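Local coordinates for protein CRISPR-associated endoribonuclease Cse3 (Thermus thermophilus, PDB 2Y8Y) that cleaves CRISPR transcripts as an endoribonuclease of the Cas6/Cse3/CasE family and keeps hold of the processed crRNA, at residues A[34-39]-A[71-76]; A[46-51]-A[65-70]; A[151-156]-A[179-184]; A[137-142]-A[190-195]. One frame throughout, in Å; residues are numbered along the deposited sequence.

Contact 1 (A[34-39]-A[71-76]). With nucleotides of chain B.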
# COMPACT_ATOMS: atom_id res chain seq x y z
N SER A 34 4.25 -9.11 9.82
CA SER A 34 4.16 -8.42 11.10
C SER A 34 5.26 -8.83 12.07
O SER A 34 5.64 -8.07 12.96
CB SER A 34 2.80 -8.66 11.76
OG SER A 34 1.76 -8.02 11.04
N LYS A 35 5.76 -10.05 11.91
CA LYS A 35 6.81 -10.56 12.78
C LYS A 35 8.08 -9.71 12.71
O LYS A 35 8.81 -9.61 13.69
CB LYS A 35 7.15 -12.01 12.45
CG LYS A 35 6.00 -12.98 12.67
CD LYS A 35 6.39 -14.40 12.27
CE LYS A 35 5.19 -15.32 12.30
NZ LYS A 35 5.56 -16.73 11.97
N ALA A 36 8.34 -9.13 11.54
CA ALA A 36 9.57 -8.36 11.33
C ALA A 36 9.61 -7.05 12.12
O ALA A 36 10.67 -6.47 12.31
CB ALA A 36 9.79 -8.09 9.85
N VAL A 37 8.44 -6.58 12.55
CA VAL A 37 8.36 -5.33 13.30
C VAL A 37 7.45 -5.50 14.52
O VAL A 37 6.73 -4.58 14.91
CB VAL A 37 7.88 -4.17 12.41
CG1 VAL A 37 8.98 -3.77 11.44
CG2 VAL A 37 6.60 -4.56 11.68
N SER A 38 7.49 -6.70 15.11
CA SER A 38 6.57 -7.08 16.18
C SER A 38 6.58 -6.14 17.38
O SER A 38 5.52 -5.69 17.84
CB SER A 38 6.84 -8.51 16.63
OG SER A 38 6.00 -8.87 17.71
N ARG A 39 7.76 -5.82 17.90
CA ARG A 39 7.82 -4.94 19.05
C ARG A 39 7.33 -3.53 18.73
O ARG A 39 6.61 -2.92 19.52
CB ARG A 39 9.23 -4.88 19.64
CG ARG A 39 9.33 -3.96 20.85
CD ARG A 39 10.50 -4.35 21.74
NE ARG A 39 11.76 -4.26 21.02
CZ ARG A 39 12.38 -3.12 20.73
NH1 ARG A 39 11.84 -1.97 21.09
NH2 ARG A 39 13.53 -3.14 20.07
N PRO A 71 13.00 -2.99 10.11
CA PRO A 71 12.50 -4.36 10.21
C PRO A 71 13.62 -5.34 10.52
O PRO A 71 14.78 -5.05 10.22
CB PRO A 71 11.95 -4.63 8.81
CG PRO A 71 12.82 -3.78 7.91
CD PRO A 71 13.19 -2.56 8.71
N ASP A 72 13.29 -6.47 11.13
CA ASP A 72 14.26 -7.54 11.27
C ASP A 72 13.74 -8.78 10.54
O ASP A 72 12.86 -9.50 11.02
CB ASP A 72 14.61 -7.83 12.73
CG ASP A 72 15.91 -8.63 12.87
OD1 ASP A 72 16.15 -9.50 12.01
OD2 ASP A 72 16.72 -8.38 13.81
N TRP A 73 14.30 -9.01 9.37
CA TRP A 73 13.82 -10.09 8.52
C TRP A 73 14.40 -11.46 8.85
O TRP A 73 14.11 -12.43 8.16
CB TRP A 73 14.03 -9.75 7.04
CG TRP A 73 13.22 -8.57 6.64
CD1 TRP A 73 13.66 -7.31 6.37
CD2 TRP A 73 11.79 -8.52 6.53
NE1 TRP A 73 12.60 -6.49 6.06
CE2 TRP A 73 11.44 -7.20 6.16
CE3 TRP A 73 10.77 -9.47 6.70
CZ2 TRP A 73 10.11 -6.81 5.95
CZ3 TRP A 73 9.46 -9.08 6.49
CH2 TRP A 73 9.14 -7.75 6.13
N SER A 74 15.20 -11.55 9.91
CA SER A 74 15.67 -12.83 10.40
C SER A 74 14.51 -13.69 10.90
O SER A 74 14.68 -14.88 11.17
CB SER A 74 16.72 -12.67 11.51
OG SER A 74 16.15 -12.10 12.67
N VAL A 75 13.34 -13.07 11.02
CA VAL A 75 12.14 -13.76 11.48
C VAL A 75 11.57 -14.70 10.42
O VAL A 75 10.80 -15.60 10.74
CB VAL A 75 11.03 -12.78 11.91
CG1 VAL A 75 11.51 -11.90 13.05
CG2 VAL A 75 10.56 -11.92 10.72
N LEU A 76 11.95 -14.49 9.16
CA LEU A 76 11.43 -15.30 8.07
C LEU A 76 11.97 -16.72 8.11
O LEU A 76 13.10 -16.95 8.56
CB LEU A 76 11.76 -14.68 6.72
CG LEU A 76 11.17 -13.30 6.46
CD1 LEU A 76 11.63 -12.75 5.12
CD2 LEU A 76 9.64 -13.33 6.54
P A B 18 -5.76 -9.36 11.79
OP1 A B 18 -5.94 -9.24 10.33
OP2 A B 18 -6.74 -10.17 12.56
O5' A B 18 -4.28 -9.84 12.10
C5' A B 18 -3.87 -10.20 13.41
C4' A B 18 -2.62 -11.04 13.38
O4' A B 18 -1.49 -10.24 12.95
C3' A B 18 -2.16 -11.62 14.70
O3' A B 18 -2.90 -12.76 15.10
C2' A B 18 -0.69 -11.90 14.44
O2' A B 18 -0.53 -13.07 13.65
C1' A B 18 -0.31 -10.69 13.59
N9 A B 18 0.22 -9.59 14.42
C8 A B 18 -0.38 -8.41 14.78
N7 A B 18 0.37 -7.66 15.55
C5 A B 18 1.54 -8.40 15.72
C6 A B 18 2.73 -8.17 16.42
N6 A B 18 2.98 -7.07 17.14
N1 A B 18 3.69 -9.12 16.36
C2 A B 18 3.46 -10.23 15.65
N3 A B 18 2.38 -10.56 14.95
C4 A B 18 1.45 -9.60 15.02
O HOH W 1 8.37 -16.83 10.77
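In the ferredoxin-like N-terminal half of Cse3, the turn between helices 26-34 and 38-42 packs against the connection from strand 62-67 to strand 81-89, with Ala36 lying on Trp73. The methyl CB of Ala36 sits over one face of the indole, 3.6 Å from the centroid of the six-membered ring of Trp73 and 15° off its normal, a CH-pi contact. Alanine suits the place because its short methyl lets the backbones come close. Asp72 N accordingly donates to Ala36 O at 2.9 Å, in the carbonyl plane and on a lone pair. Trp73 NE1 bonds to Thr8 on strand 5-12, which helps fix the ring.

Val75 packs beside Ala36: its CG2 touches Ala36 N and CA and lies 3.8 Å from Lys35 CB. The extended lysine chain then carries NZ to a water that donates to Val75 O, so an aliphatic stem and a solvated amine serve one residue. Val37 runs alongside Pro71, its CG1 3.8 Å from Pro71 CA. Asp72 OD1 accepts from Ser74 N (3.1 Å), which makes an Asx turn just before the short 3-10 segment, and Ser74 OG donates to the same oxygen from above the carboxylate plane.

The turn also meets RNA. Ser38 OG donates to N1 of A18 of chain B at 2.7 Å, and A18 N6 donates to Ser38 O at 3.0 Å. One serine thus bonds the Watson-Crick edge of adenine, consistent with recognition of the base by this helix-to-helix turn of a ferredoxin-like domain.

Contact 2 (A[46-51]-A[65-70]); sequences ERLLWR and VQTLTE. With nucleotides of chain B.
Glu46 grips the backbone of 65-70 with both carboxylate oxygens. Its OE2 takes Leu68 N on the syn lone pair at 2.7 Å, almost straight (173°). OE1 receives two donors of Thr69 from the same face of the carboxylate: OG1 of Thr69 reaches OE1 of Glu46 at 2.6 Å, and the backbone N joins it at 3.0 Å. The bend at chi2 (55°) turns CD of Glu46 toward these donors, and Arg47 N adds a further bond to OE2. A glutamate fits here because two oxygens can satisfy several amides where the strand gives way to a turn.

Beyond this cluster the segments become the antiparallel hairpin of strands 49-52 and 62-67, at one edge of the four-stranded sheet of a ferredoxin-like fold. Leu49 and Gln66 form a hydrogen-bonded pair, with Leu49 N to Gln66 O at 3.0 Å and the reverse bond at 2.8 Å from Gln66 N to Leu49 O. Just before the strand, Leu48 sends CD1 against Val65 CG1 (3.5 Å) and Thr67 CG2, a branched apolar patch beside helix 26-34.

Arg47 carries the hairpin to the RNA. Its NE and NH2 clasp Leu48 O side-on, the oxygen lying close to the guanidinium plane, which fixes the group's rotation. NH1 is thereby presented to two phosphates, donating to OP1 of G16 of chain B at 2.8 Å and to OP2 of DG17 of chain B, while NH2 also reaches that OP2. Further out, a water links Arg47 O to Gln66 NE2, which also donates to Leu196 O.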
# COMPACT_ATOMS: atom_id res chain seq x y z
N GLU A 46 4.32 1.71 14.68
CA GLU A 46 4.43 1.11 13.35
C GLU A 46 3.13 1.17 12.52
O GLU A 46 2.01 1.13 13.06
CB GLU A 46 4.96 -0.32 13.49
CG GLU A 46 5.31 -1.04 12.19
CD GLU A 46 6.30 -0.27 11.33
OE1 GLU A 46 7.53 -0.43 11.52
OE2 GLU A 46 5.84 0.47 10.44
N ARG A 47 3.31 1.30 11.21
CA ARG A 47 2.23 1.13 10.24
C ARG A 47 2.81 0.28 9.12
O ARG A 47 3.38 0.79 8.16
CB ARG A 47 1.75 2.48 9.71
CG ARG A 47 0.76 2.41 8.52
CD ARG A 47 -0.58 1.75 8.89
NE ARG A 47 -0.58 0.30 8.68
CZ ARG A 47 -1.59 -0.49 9.00
NH1 ARG A 47 -2.68 0.05 9.54
NH2 ARG A 47 -1.52 -1.80 8.78
N LEU A 48 2.68 -1.03 9.27
CA LEU A 48 3.15 -1.96 8.26
C LEU A 48 2.24 -1.85 7.03
O LEU A 48 1.01 -1.92 7.16
CB LEU A 48 3.07 -3.36 8.84
CG LEU A 48 3.28 -4.52 7.87
CD1 LEU A 48 4.70 -4.46 7.38
CD2 LEU A 48 2.96 -5.82 8.59
N LEU A 49 2.84 -1.66 5.85
CA LEU A 49 2.11 -1.67 4.57
C LEU A 49 2.86 -2.56 3.59
O LEU A 49 4.09 -2.68 3.66
CB LEU A 49 2.00 -0.26 4.00
CG LEU A 49 1.27 0.77 4.84
CD1 LEU A 49 1.45 2.17 4.27
CD2 LEU A 49 -0.21 0.41 4.92
N TRP A 50 2.15 -3.17 2.66
CA TRP A 50 2.81 -3.96 1.64
C TRP A 50 1.99 -4.00 0.37
O TRP A 50 0.81 -3.66 0.37
CB TRP A 50 3.14 -5.37 2.14
CG TRP A 50 2.06 -6.40 1.99
CD1 TRP A 50 1.83 -7.21 0.90
CD2 TRP A 50 1.11 -6.80 2.98
NE1 TRP A 50 0.79 -8.05 1.15
CE2 TRP A 50 0.33 -7.82 2.42
CE3 TRP A 50 0.83 -6.38 4.28
CZ2 TRP A 50 -0.72 -8.44 3.11
CZ3 TRP A 50 -0.20 -6.99 4.97
CH2 TRP A 50 -0.96 -8.01 4.38
N ARG A 51 2.64 -4.38 -0.72
CA ARG A 51 1.95 -4.66 -1.98
C ARG A 51 2.56 -5.88 -2.62
O ARG A 51 3.79 -5.99 -2.73
CB ARG A 51 2.05 -3.47 -2.94
CG ARG A 51 1.35 -3.71 -4.28
CD ARG A 51 1.30 -2.47 -5.18
NE ARG A 51 2.64 -1.95 -5.50
CZ ARG A 51 3.16 -0.82 -5.02
NH1 ARG A 51 2.49 -0.04 -4.18
NH2 ARG A 51 4.39 -0.47 -5.38
N VAL A 65 7.50 -4.15 0.95
CA VAL A 65 7.05 -3.88 2.31
C VAL A 65 7.58 -2.55 2.77
O VAL A 65 8.78 -2.31 2.71
CB VAL A 65 7.58 -4.94 3.30
CG1 VAL A 65 6.98 -4.70 4.69
CG2 VAL A 65 7.29 -6.35 2.80
N GLN A 66 6.69 -1.69 3.25
CA GLN A 66 7.09 -0.44 3.87
C GLN A 66 6.82 -0.49 5.36
O GLN A 66 5.72 -0.86 5.80
CB GLN A 66 6.31 0.72 3.26
CG GLN A 66 6.70 2.05 3.86
CD GLN A 66 5.95 3.19 3.21
OE1 GLN A 66 6.27 3.59 2.09
NE2 GLN A 66 4.93 3.70 3.90
N THR A 67 7.84 -0.12 6.13
CA THR A 67 7.68 0.00 7.57
C THR A 67 8.24 1.34 8.01
O THR A 67 9.10 1.91 7.36
CB THR A 67 8.41 -1.14 8.31
OG1 THR A 67 9.79 -1.17 7.92
CG2 THR A 67 7.78 -2.48 7.98
N LEU A 68 7.71 1.85 9.11
CA LEU A 68 8.19 3.10 9.69
C LEU A 68 9.39 2.87 10.60
O LEU A 68 10.10 3.82 10.94
CB LEU A 68 7.07 3.77 10.47
CG LEU A 68 5.81 4.07 9.65
CD1 LEU A 68 4.77 4.76 10.52
CD2 LEU A 68 6.13 4.93 8.46
N THR A 69 9.60 1.62 11.00
CA THR A 69 10.71 1.29 11.90
C THR A 69 11.56 0.23 11.23
O THR A 69 11.16 -0.39 10.26
CB THR A 69 10.20 0.80 13.27
OG1 THR A 69 9.61 -0.50 13.15
CG2 THR A 69 9.17 1.78 13.83
N GLU A 70 12.77 0.03 11.74
CA GLU A 70 13.70 -0.85 11.05
C GLU A 70 13.26 -2.29 11.23
O GLU A 70 13.15 -2.78 12.35
CB GLU A 70 15.12 -0.66 11.57
CG GLU A 70 16.13 -1.36 10.70
CD GLU A 70 17.55 -1.19 11.19
OE1 GLU A 70 17.73 -0.44 12.17
OE2 GLU A 70 18.46 -1.80 10.59
P G B 16 -5.22 2.66 9.85
OP1 G B 16 -3.74 2.63 9.76
OP2 G B 16 -6.02 2.55 8.60
O5' G B 16 -5.73 1.57 10.88
C5' G B 16 -5.14 1.43 12.16
C4' G B 16 -5.82 0.35 12.96
O4' G B 16 -7.24 0.65 13.10
C3' G B 16 -5.81 -1.05 12.36
O3' G B 16 -4.57 -1.71 12.53
C2' G B 16 -6.96 -1.71 13.10
O2' G B 16 -6.58 -2.03 14.43
C1' G B 16 -7.97 -0.57 13.15
N9 G B 16 -8.89 -0.63 12.00
C8 G B 16 -8.87 0.12 10.85
N7 G B 16 -9.83 -0.22 10.03
C5 G B 16 -10.50 -1.26 10.67
C6 G B 16 -11.62 -2.03 10.26
O6 G B 16 -12.28 -1.95 9.21
N1 G B 16 -11.96 -2.98 11.21
C2 G B 16 -11.32 -3.16 12.41
N2 G B 16 -11.81 -4.13 13.21
N3 G B 16 -10.27 -2.45 12.80
C4 G B 16 -9.92 -1.52 11.89
P DG B 17 -4.07 -2.82 11.48
OP1 DG B 17 -2.74 -3.27 11.92
OP2 DG B 17 -4.23 -2.29 10.11
O5' DG B 17 -5.15 -4.01 11.62
C5' DG B 17 -5.33 -4.74 12.82
C4' DG B 17 -6.54 -5.64 12.76
O4' DG B 17 -7.74 -4.90 12.41
C3' DG B 17 -6.56 -6.85 11.82
O3' DG B 17 -5.79 -7.88 12.41
C2' DG B 17 -8.05 -7.18 11.79
C1' DG B 17 -8.69 -5.79 11.87
N9 DG B 17 -9.26 -5.29 10.61
C8 DG B 17 -8.80 -4.28 9.80
N7 DG B 17 -9.57 -4.07 8.76
C5 DG B 17 -10.60 -5.00 8.90
C6 DG B 17 -11.73 -5.28 8.08
O6 DG B 17 -12.07 -4.73 7.03
N1 DG B 17 -12.51 -6.30 8.60
C2 DG B 17 -12.24 -6.99 9.76
N2 DG B 17 -13.12 -7.95 10.10
N3 DG B 17 -11.19 -6.74 10.53
C4 DG B 17 -10.42 -5.75 10.04
O HOH W 2 4.09 2.96 6.53

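Contact 3 (A[151-156]-A[179-184])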
# COMPACT_ATOMS: atom_id res chain seq x y z
N GLN A 151 -4.56 5.61 -14.42
CA GLN A 151 -5.07 4.41 -15.06
C GLN A 151 -5.46 3.42 -13.98
O GLN A 151 -4.80 3.35 -12.93
CB GLN A 151 -4.00 3.69 -15.89
CG GLN A 151 -3.11 4.53 -16.79
CD GLN A 151 -1.86 3.76 -17.20
OE1 GLN A 151 -0.82 3.86 -16.54
NE2 GLN A 151 -1.95 2.98 -18.27
N ILE A 152 -6.49 2.63 -14.25
CA ILE A 152 -6.75 1.44 -13.45
C ILE A 152 -6.16 0.24 -14.19
O ILE A 152 -6.63 -0.12 -15.26
CB ILE A 152 -8.25 1.24 -13.15
CG1 ILE A 152 -8.76 2.39 -12.27
CG2 ILE A 152 -8.46 -0.07 -12.42
CD1 ILE A 152 -10.26 2.40 -12.08
N LEU A 153 -5.10 -0.32 -13.62
CA LEU A 153 -4.37 -1.42 -14.27
C LEU A 153 -5.01 -2.77 -14.01
O LEU A 153 -4.83 -3.71 -14.79
CB LEU A 153 -2.94 -1.47 -13.75
CG LEU A 153 -2.06 -0.24 -13.95
CD1 LEU A 153 -0.66 -0.54 -13.43
CD2 LEU A 153 -2.02 0.16 -15.40
N GLN A 154 -5.70 -2.88 -12.89
CA GLN A 154 -6.29 -4.15 -12.46
C GLN A 154 -7.41 -3.81 -11.52
O GLN A 154 -7.32 -2.88 -10.72
CB GLN A 154 -5.25 -5.01 -11.74
CG GLN A 154 -5.77 -6.42 -11.43
CD GLN A 154 -4.87 -7.19 -10.50
OE1 GLN A 154 -4.44 -6.69 -9.47
NE2 GLN A 154 -4.56 -8.43 -10.87
N ASP A 155 -8.50 -4.56 -11.62
CA ASP A 155 -9.62 -4.41 -10.71
C ASP A 155 -10.09 -5.83 -10.44
O ASP A 155 -10.64 -6.50 -11.33
CB ASP A 155 -10.70 -3.56 -11.36
CG ASP A 155 -11.78 -3.12 -10.39
OD1 ASP A 155 -12.05 -3.86 -9.43
OD2 ASP A 155 -12.35 -2.03 -10.61
N THR A 156 -9.83 -6.30 -9.23
CA THR A 156 -10.08 -7.70 -8.91
C THR A 156 -10.53 -7.83 -7.46
O THR A 156 -10.87 -6.83 -6.82
CB THR A 156 -8.83 -8.56 -9.20
OG1 THR A 156 -9.16 -9.95 -9.10
CG2 THR A 156 -7.70 -8.23 -8.24
N LEU A 179 -5.98 -1.44 -8.63
CA LEU A 179 -4.61 -1.01 -8.82
C LEU A 179 -4.55 0.24 -9.70
O LEU A 179 -4.82 0.18 -10.90
CB LEU A 179 -3.78 -2.14 -9.45
CG LEU A 179 -2.30 -1.83 -9.67
CD1 LEU A 179 -1.59 -1.54 -8.34
CD2 LEU A 179 -1.65 -3.01 -10.37
N PHE A 180 -4.20 1.37 -9.07
CA PHE A 180 -4.09 2.65 -9.75
C PHE A 180 -2.63 2.95 -10.05
O PHE A 180 -1.74 2.67 -9.23
CB PHE A 180 -4.55 3.80 -8.84
CG PHE A 180 -6.00 3.76 -8.42
CD1 PHE A 180 -7.01 4.20 -9.29
CD2 PHE A 180 -6.34 3.40 -7.13
CE1 PHE A 180 -8.34 4.23 -8.87
CE2 PHE A 180 -7.66 3.42 -6.71
CZ PHE A 180 -8.67 3.83 -7.59
N GLU A 181 -2.37 3.55 -11.21
CA GLU A 181 -1.05 4.09 -11.53
C GLU A 181 -1.24 5.41 -12.24
O GLU A 181 -2.13 5.55 -13.07
CB GLU A 181 -0.30 3.13 -12.45
CG GLU A 181 1.13 3.53 -12.71
CD GLU A 181 1.90 2.46 -13.44
OE1 GLU A 181 1.60 2.23 -14.63
OE2 GLU A 181 2.79 1.84 -12.82
N GLY A 182 -0.41 6.40 -11.94
CA GLY A 182 -0.55 7.67 -12.61
C GLY A 182 0.53 8.66 -12.22
O GLY A 182 1.62 8.27 -11.81
N ARG A 183 0.20 9.93 -12.38
CA ARG A 183 1.13 11.00 -12.02
C ARG A 183 0.40 12.00 -11.15
O ARG A 183 -0.77 12.34 -11.37
CB ARG A 183 1.69 11.69 -13.28
CG ARG A 183 2.57 10.79 -14.12
CD ARG A 183 3.11 11.52 -15.34
NE ARG A 183 4.07 12.58 -15.00
CZ ARG A 183 3.92 13.86 -15.33
NH1 ARG A 183 2.84 14.25 -16.01
NH2 ARG A 183 4.84 14.74 -14.99
N LEU A 184 1.09 12.47 -10.12
CA LEU A 184 0.52 13.42 -9.19
C LEU A 184 1.51 14.53 -8.86
O LEU A 184 2.67 14.49 -9.29
CB LEU A 184 0.03 12.71 -7.92
CG LEU A 184 1.04 11.87 -7.12
CD1 LEU A 184 2.11 12.75 -6.48
CD2 LEU A 184 0.32 11.06 -6.05
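Ile152 and Phe180 run alongside each other from a non-hydrogen-bonded pair of antiparallel strands, with CG1 of Ile152 3.9 Å from CE1 of Phe180. The ring also packs on Leu130 of helix 123-136; a beta-branched aliphatic chain and a flat ring suit this helix-facing side of the sheet.

On the other face Gln151 and Glu181 also extend next to each other, their amide and carboxylate planes 28° apart. Their OE1 atoms, Gln151 OE1 and Glu181 OE1, stand 3.5 Å from one another as two acceptors. Glu181 finds its partner elsewhere, in a salt bridge from OE2 to Arg102 of strand 98-110. Leu153 crosses Glu181 at a slant and rests CD1 on its CB at 3.8 Å, while Leu153 CB meets CD2 of Leu179 at 3.9 Å.

Leu153 has helix-like backbone angles (phi -84°, psi -27°), and it and Gln154 together stand against Leu179 in a beta bulge. Leu153 N donates to Leu179 O at 2.8 Å, and Leu179 N to Gln154 O at 2.9 Å. Ahead of the bulge, Gln151 and Glu181 exchange two backbone bonds.

The chemistry implies that strands 150-160 and 173-186 are held together by backbone bonds and apolar contact, while the salt bridge of Glu181 to Arg102 adds to the backbone bonds that join strand 173-186 to strand 98-110.

Contact 4 (A[137-142]-A[190-195])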
# COMPACT_ATOMS: atom_id res chain seq x y z
N GLY A 137 -5.10 14.34 1.38
CA GLY A 137 -3.80 13.90 1.86
C GLY A 137 -2.60 14.71 1.41
O GLY A 137 -1.47 14.26 1.62
N GLY A 138 -2.81 15.86 0.78
CA GLY A 138 -1.69 16.74 0.45
C GLY A 138 -1.09 16.57 -0.93
O GLY A 138 -0.05 17.16 -1.22
N PHE A 139 -1.73 15.78 -1.77
CA PHE A 139 -1.32 15.58 -3.16
C PHE A 139 -2.43 16.05 -4.10
O PHE A 139 -3.51 16.45 -3.65
CB PHE A 139 -1.09 14.09 -3.42
CG PHE A 139 0.09 13.47 -2.68
CD1 PHE A 139 1.38 13.69 -3.12
CD2 PHE A 139 -0.12 12.59 -1.62
CE1 PHE A 139 2.46 13.09 -2.49
CE2 PHE A 139 0.96 11.98 -0.99
CZ PHE A 139 2.24 12.23 -1.43
N ARG A 140 -2.20 15.96 -5.40
CA ARG A 140 -3.28 16.17 -6.37
C ARG A 140 -2.91 15.43 -7.64
O ARG A 140 -1.78 15.51 -8.09
CB ARG A 140 -3.46 17.67 -6.68
CG ARG A 140 -4.73 18.00 -7.49
CD ARG A 140 -4.92 19.50 -7.70
NE ARG A 140 -4.88 20.26 -6.44
CZ ARG A 140 -4.02 21.24 -6.20
NH1 ARG A 140 -3.14 21.58 -7.13
NH2 ARG A 140 -4.04 21.88 -5.04
N LEU A 141 -3.86 14.71 -8.25
CA LEU A 141 -3.57 14.12 -9.55
C LEU A 141 -3.19 15.18 -10.58
O LEU A 141 -3.73 16.30 -10.57
CB LEU A 141 -4.78 13.36 -10.09
CG LEU A 141 -5.07 11.97 -9.59
CD1 LEU A 141 -6.27 11.41 -10.38
CD2 LEU A 141 -3.85 11.09 -9.76
N LEU A 142 -2.28 14.85 -11.49
CA LEU A 142 -1.99 15.73 -12.61
C LEU A 142 -3.08 15.55 -13.66
O LEU A 142 -3.72 14.50 -13.71
CB LEU A 142 -0.64 15.39 -13.23
CG LEU A 142 0.61 15.68 -12.39
CD1 LEU A 142 1.87 15.60 -13.23
CD2 LEU A 142 0.49 17.05 -11.75
N GLU A 190 3.79 18.57 4.27
CA GLU A 190 3.51 18.02 5.59
C GLU A 190 2.42 16.94 5.53
O GLU A 190 2.60 15.83 6.02
CB GLU A 190 3.13 19.14 6.57
CG GLU A 190 2.83 18.69 7.98
CD GLU A 190 2.75 19.86 8.95
OE1 GLU A 190 3.49 20.84 8.75
OE2 GLU A 190 1.94 19.79 9.89
N ARG A 191 1.30 17.25 4.90
CA ARG A 191 0.23 16.27 4.79
C ARG A 191 0.65 15.12 3.88
O ARG A 191 0.31 13.96 4.14
CB ARG A 191 -1.05 16.89 4.23
CG ARG A 191 -1.88 17.69 5.24
CD ARG A 191 -3.21 18.14 4.61
NE ARG A 191 -3.00 19.12 3.54
CZ ARG A 191 -3.83 19.33 2.52
NH1 ARG A 191 -4.94 18.62 2.40
NH2 ARG A 191 -3.53 20.24 1.61
N ALA A 192 1.37 15.43 2.81
CA ALA A 192 1.77 14.41 1.84
C ALA A 192 2.66 13.36 2.49
O ALA A 192 2.49 12.16 2.26
CB ALA A 192 2.47 15.06 0.64
N LEU A 193 3.60 13.81 3.31
CA LEU A 193 4.47 12.86 4.02
C LEU A 193 3.65 11.98 4.96
O LEU A 193 3.83 10.75 5.00
CB LEU A 193 5.55 13.61 4.79
CG LEU A 193 6.48 12.69 5.57
CD1 LEU A 193 7.22 11.74 4.65
CD2 LEU A 193 7.45 13.55 6.36
N ALA A 194 2.73 12.59 5.69
CA ALA A 194 1.87 11.82 6.59
C ALA A 194 1.06 10.78 5.82
O ALA A 194 0.88 9.64 6.27
CB ALA A 194 0.95 12.73 7.38
N THR A 195 0.57 11.16 4.64
CA THR A 195 -0.16 10.23 3.79
C THR A 195 0.71 9.03 3.38
O THR A 195 0.25 7.88 3.44
CB THR A 195 -0.71 10.95 2.55
OG1 THR A 195 -1.61 11.97 2.99
CG2 THR A 195 -1.42 9.99 1.61
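A phi of +93° at Gly138 turns the chain out of helix 123-136, and a chi1 of -67° at Phe139 sets CG anti to the carbonyl carbon, from where its ring meets Ala192 of helix 189-198. Gly138 is the C-prime residue of a Schellman motif, in which Phe139 N bonds to Leu134 O and Gly138 N to Glu135 O. Positive phi favours glycine here, and the helix beside it adds a second reason: a CB on Gly138 would run into Ala192 N and Arg191 CB. Gly137, at ordinary backbone angles, lacks a CB that would come too near Thr195 OG1.

The aromatic ring turns a face to the helix. Ala192 CB lies over it, 3.7 Å from the ring centroid of Phe139, in a CH-pi contact; a small methyl is what permits this closeness. Thr195 CB instead meets the ring at its edge, 4.0 Å from CE2 of Phe139. Leu184 and Val186 of strand 173-186 also pack on Phe139, joining helix to sheet.

The guanidinium of Arg191 lays one face on Gly138, whose CA stands 3.9 Å from the plane over its centre, while NE makes a salt bridge with Asp188. Ala192 CA, in turn, offers a CH to Gly137 O at 3.3 Å. Thr195 OG1 lies 2.7 Å from Gly137 O and 3.0 Å from Arg191 O, and its one proton can serve either; which it takes is unsettled.

In the fold
Contacts 1 and 2 belong to the N-terminal half of the chain; contacts 3 and 4 follow in the C-terminal half. Contacts 1 and 2 have centres about 11 Å apart and touch through Val37, which packs on Glu46, Thr67 and Thr69; contact 2 falls between the segments of contact 1. Contacts 3 and 4 have centres about 17 Å apart and meet where strands 139-144 and 173-186 are neighbours; contact 3 falls between the segments of contact 4. Contacts 1 and 3 have centres about 30 Å apart, on opposite sides of the chain's centre. Residues of contacts 1 and 2 hold RNA, whereas contact 3 pairs two strands of the second sheet and contact 4 packs a helix against it.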